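Long-range contact in repressor protein C2 (Enterobacteria phage P22, PDB 2R1J), which maintains the phage's dormant lysogenic state by binding the OR and OL operators and so blocking transcription of the genes needed for lytic growth: residues Ala23-Ser31 with Asn49-Leu57. Residues are numbered along the deposited sequence; the frame is centred on the assembly and turned at random.
Sequences ALGKMVGVS and NLLALSKAL. With nucleotides of chain A.
V28 fits as a knob into the hole formed by N49, A52, L53 and A56, spread over about two turns of helix 47-56, and its two methyls divide the work. CG1, set anti to the backbone N (chi1 176°), lies against CB of A52 at 3.9 Å, while CG2 comes down on the backbone of the opposing helix, 3.8 Å from CA of L53. Further back along helix 21-28, L24 forks: its CD1 lies 3.7 Å from CB of A56 and also touches CD2 of L57, and its CD2 meets CD1 of L53, the L24 and L53 side chains crossing at about a right angle. M27 closes the more exposed margin, its chain bent at chi3 (82°) to bring CE beside A56. The small alanines A52 and A56 probably help V28 to enter; the two helix segments approach to 9.3 Å between axes, with 120° between their N-to-C directions.

No direct hydrogen bond spans the pair. Instead one water donates to both O of V28 and OD1 of N49, at 2.6 and 2.7 Å. The other end of the N49 amide serves the DNA: ND2 gives a nearly straight bond of 2.8 Å to OP1 of DC13 of chain A, with CG1 of V30 against the amide. S31 N and OG both grip OP2 of DT14 of chain A, and OG also caps the N terminus of helix 32-39. N49 thus belongs both to the hole for V28 and to the phosphate contacts, consistent with the Cro/C1-type helix-turn-helix domain, here the N-terminal DNA-binding part of the repressor, in which G29 with its positive phi begins the turn toward the recognition helix.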
loop_
_atom_site.group_PDB
_atom_site.type_symbol
_atom_site.label_atom_id
_atom_site.label_comp_id
_atom_site.label_asym_id
_atom_site.label_seq_id
_atom_site.Cartn_x
_atom_site.Cartn_y
_atom_site.Cartn_z
ATOM N N ALA C 23 -16.636 -9.814 -7.540
ATOM C CA ALA C 23 -15.636 -10.825 -7.853
ATOM C C ALA C 23 -14.237 -10.307 -7.545
ATOM O O ALA C 23 -13.390 -11.050 -7.046
ATOM C CB ALA C 23 -15.735 -11.253 -9.340
ATOM N N LEU C 24 -13.982 -9.042 -7.859
ATOM C CA LEU C 24 -12.664 -8.478 -7.552
ATOM C C LEU C 24 -12.511 -8.422 -6.016
ATOM O O LEU C 24 -11.451 -8.736 -5.476
ATOM C CB LEU C 24 -12.527 -7.065 -8.146
ATOM C CG LEU C 24 -11.184 -6.356 -7.875
ATOM C CD1 LEU C 24 -10.016 -7.175 -8.407
ATOM C CD2 LEU C 24 -11.206 -4.995 -8.534
ATOM N N GLY C 25 -13.578 -8.037 -5.326
ATOM C CA GLY C 25 -13.523 -7.975 -3.869
ATOM C C GLY C 25 -13.128 -9.318 -3.267
ATOM O O GLY C 25 -12.291 -9.396 -2.352
ATOM N N LYS C 26 -13.706 -10.394 -3.797
ATOM C CA LYS C 26 -13.397 -11.733 -3.306
ATOM C C LYS C 26 -11.919 -12.054 -3.508
ATOM O O LYS C 26 -11.274 -12.663 -2.650
ATOM C CB LYS C 26 -14.257 -12.778 -4.043
ATOM C CG LYS C 26 -14.055 -14.206 -3.558
ATOM C CD LYS C 26 -14.617 -14.408 -2.168
ATOM C CE LYS C 26 -14.184 -15.758 -1.591
ATOM N NZ LYS C 26 -14.614 -15.910 -0.168
ATOM N N MET C 27 -11.381 -11.643 -4.651
ATOM C CA MET C 27 -9.978 -11.865 -4.969
ATOM C C MET C 27 -9.032 -11.098 -4.031
ATOM O O MET C 27 -7.978 -11.607 -3.650
ATOM C CB MET C 27 -9.694 -11.428 -6.404
ATOM C CG MET C 27 -10.322 -12.292 -7.503
ATOM S SD MET C 27 -10.038 -11.490 -9.135
ATOM C CE MET C 27 -8.372 -12.059 -9.442
ATOM N N VAL C 28 -9.417 -9.871 -3.681
ATOM C CA VAL C 28 -8.617 -8.990 -2.807
ATOM C C VAL C 28 -8.846 -9.237 -1.319
ATOM O O VAL C 28 -7.935 -9.043 -0.508
ATOM C CB VAL C 28 -8.945 -7.504 -3.128
ATOM C CG1 VAL C 28 -8.210 -6.545 -2.181
ATOM C CG2 VAL C 28 -8.586 -7.227 -4.585
ATOM N N GLY C 29 -10.048 -9.656 -0.962
ATOM C CA GLY C 29 -10.358 -9.893 0.437
ATOM C C GLY C 29 -11.132 -8.748 1.073
ATOM O O GLY C 29 -11.006 -8.501 2.275
ATOM N N VAL C 30 -11.911 -8.029 0.263
ATOM C CA VAL C 30 -12.744 -6.937 0.759
ATOM C C VAL C 30 -14.121 -7.064 0.147
ATOM O O VAL C 30 -14.338 -7.906 -0.719
ATOM C CB VAL C 30 -12.189 -5.542 0.395
ATOM C CG1 VAL C 30 -10.812 -5.354 1.049
ATOM C CG2 VAL C 30 -12.070 -5.363 -1.113
ATOM N N SER C 31 -15.040 -6.219 0.594
ATOM C CA SER C 31 -16.398 -6.239 0.079
ATOM C C SER C 31 -16.482 -5.570 -1.282
ATOM O O SER C 31 -15.587 -4.848 -1.707
ATOM C CB SER C 31 -17.331 -5.498 1.033
ATOM O OG SER C 31 -17.032 -4.115 1.085
ATOM N N ASN C 49 -4.236 -3.979 1.288
ATOM C CA ASN C 49 -5.227 -4.071 0.237
ATOM C C ASN C 49 -4.708 -3.564 -1.112
ATOM O O ASN C 49 -5.075 -4.124 -2.159
ATOM C CB ASN C 49 -6.507 -3.352 0.649
ATOM C CG ASN C 49 -7.264 -4.094 1.747
ATOM O OD1 ASN C 49 -7.087 -5.314 1.941
ATOM N ND2 ASN C 49 -8.121 -3.379 2.469
ATOM N N LEU C 50 -3.879 -2.523 -1.120
ATOM C CA LEU C 50 -3.355 -2.048 -2.390
ATOM C C LEU C 50 -2.488 -3.140 -3.015
ATOM O O LEU C 50 -2.564 -3.381 -4.227
ATOM C CB LEU C 50 -2.530 -0.759 -2.222
ATOM C CG LEU C 50 -1.805 -0.226 -3.475
ATOM C CD1 LEU C 50 -2.781 0.168 -4.580
ATOM C CD2 LEU C 50 -0.972 0.972 -3.034
ATOM N N LEU C 51 -1.667 -3.801 -2.215
ATOM C CA LEU C 51 -0.823 -4.850 -2.780
ATOM C C LEU C 51 -1.679 -5.997 -3.322
ATOM O O LEU C 51 -1.444 -6.479 -4.439
ATOM C CB LEU C 51 0.177 -5.329 -1.739
ATOM C CG LEU C 51 1.522 -4.596 -1.835
ATOM C CD1 LEU C 51 2.232 -5.080 -3.118
ATOM C CD2 LEU C 51 1.348 -3.092 -1.903
ATOM N N ALA C 52 -2.695 -6.421 -2.573
ATOM C CA ALA C 52 -3.551 -7.511 -3.054
ATOM C C ALA C 52 -4.317 -7.113 -4.313
ATOM O O ALA C 52 -4.554 -7.944 -5.202
ATOM C CB ALA C 52 -4.528 -7.954 -1.937
ATOM N N LEU C 53 -4.706 -5.844 -4.385
ATOM C CA LEU C 53 -5.431 -5.316 -5.522
ATOM C C LEU C 53 -4.528 -5.322 -6.771
ATOM O O LEU C 53 -4.958 -5.723 -7.864
ATOM C CB LEU C 53 -5.893 -3.888 -5.215
ATOM C CG LEU C 53 -6.596 -3.119 -6.338
ATOM C CD1 LEU C 53 -7.929 -3.797 -6.675
ATOM C CD2 LEU C 53 -6.838 -1.666 -5.888
ATOM N N SER C 54 -3.285 -4.896 -6.603
ATOM C CA SER C 54 -2.349 -4.856 -7.725
ATOM C C SER C 54 -2.161 -6.274 -8.288
ATOM O O SER C 54 -2.070 -6.452 -9.502
ATOM C CB SER C 54 -1.007 -4.270 -7.280
ATOM O OG SER C 54 -0.350 -5.114 -6.358
ATOM N N LYS C 55 -2.103 -7.275 -7.420
ATOM C CA LYS C 55 -1.940 -8.652 -7.896
ATOM C C LYS C 55 -3.201 -9.112 -8.640
ATOM O O LYS C 55 -3.113 -9.669 -9.743
ATOM C CB LYS C 55 -1.629 -9.588 -6.734
ATOM C CG LYS C 55 -0.255 -9.348 -6.174
ATOM C CD LYS C 55 0.015 -10.174 -4.952
ATOM C CE LYS C 55 1.418 -9.878 -4.450
ATOM N NZ LYS C 55 1.637 -8.399 -4.275
ATOM N N ALA C 56 -4.369 -8.867 -8.062
ATOM C CA ALA C 56 -5.628 -9.257 -8.708
ATOM C C ALA C 56 -5.807 -8.602 -10.074
ATOM O O ALA C 56 -6.353 -9.220 -10.996
ATOM C CB ALA C 56 -6.822 -8.908 -7.802
ATOM N N LEU C 57 -5.346 -7.362 -10.218
ATOM C CA LEU C 57 -5.481 -6.639 -11.483
ATOM C C LEU C 57 -4.275 -6.812 -12.400
ATOM O O LEU C 57 -4.215 -6.202 -13.451
ATOM C CB LEU C 57 -5.718 -5.150 -11.236
ATOM C CG LEU C 57 -6.992 -4.786 -10.465
ATOM C CD1 LEU C 57 -7.074 -3.260 -10.287
ATOM C CD2 LEU C 57 -8.216 -5.301 -11.217
ATOM P P DT A 14 -14.510 -4.750 3.970
ATOM O OP1 DT A 14 -13.887 -6.087 3.935
ATOM O OP2 DT A 14 -14.893 -4.068 2.718
ATOM O "O5'" DT A 14 -15.753 -4.818 4.952
ATOM C "C5'" DT A 14 -15.536 -5.168 6.319
ATOM C "C4'" DT A 14 -16.840 -5.108 7.072
ATOM O "O4'" DT A 14 -17.212 -3.722 7.246
ATOM C "C3'" DT A 14 -17.954 -5.764 6.261
ATOM O "O3'" DT A 14 -18.710 -6.720 6.976
ATOM C "C2'" DT A 14 -18.843 -4.624 5.826
ATOM C "C1'" DT A 14 -18.541 -3.495 6.789
ATOM N N1 DT A 14 -18.554 -2.212 6.064
ATOM C C2 DT A 14 -19.374 -1.189 6.479
ATOM O O2 DT A 14 -20.138 -1.284 7.429
ATOM N N3 DT A 14 -19.287 -0.049 5.732
ATOM C C4 DT A 14 -18.512 0.151 4.618
ATOM O O4 DT A 14 -18.545 1.231 4.048
ATOM C C5 DT A 14 -17.695 -0.979 4.214
ATOM C C7 DT A 14 -16.856 -0.879 2.977
ATOM C C6 DT A 14 -17.742 -2.075 4.959
ATOM P P DC A 13 -9.501 0.091 2.741
ATOM O OP1 DC A 13 -8.330 -0.593 2.193
ATOM O OP2 DC A 13 -10.577 0.580 1.851
ATOM O "O5'" DC A 13 -10.165 -0.974 3.701
ATOM C "C5'" DC A 13 -11.462 -1.487 3.450
ATOM C "C4'" DC A 13 -12.159 -1.738 4.766
ATOM O "O4'" DC A 13 -12.471 -0.438 5.346
ATOM C "C3'" DC A 13 -13.511 -2.421 4.564
ATOM O "O3'" DC A 13 -13.464 -3.814 4.762
ATOM C "C2'" DC A 13 -14.442 -1.756 5.562
ATOM C "C1'" DC A 13 -13.719 -0.501 6.037
ATOM N N1 DC A 13 -14.512 0.698 5.686
ATOM C C2 DC A 13 -15.515 1.110 6.570
ATOM O O2 DC A 13 -15.750 0.407 7.541
ATOM N N3 DC A 13 -16.211 2.237 6.319
ATOM C C4 DC A 13 -15.974 2.939 5.209
ATOM N N4 DC A 13 -16.666 4.077 5.021
ATOM C C5 DC A 13 -15.002 2.515 4.251
ATOM C C6 DC A 13 -14.287 1.405 4.535
HETATM O O HOH W 1 -6.360 -7.765 1.168
#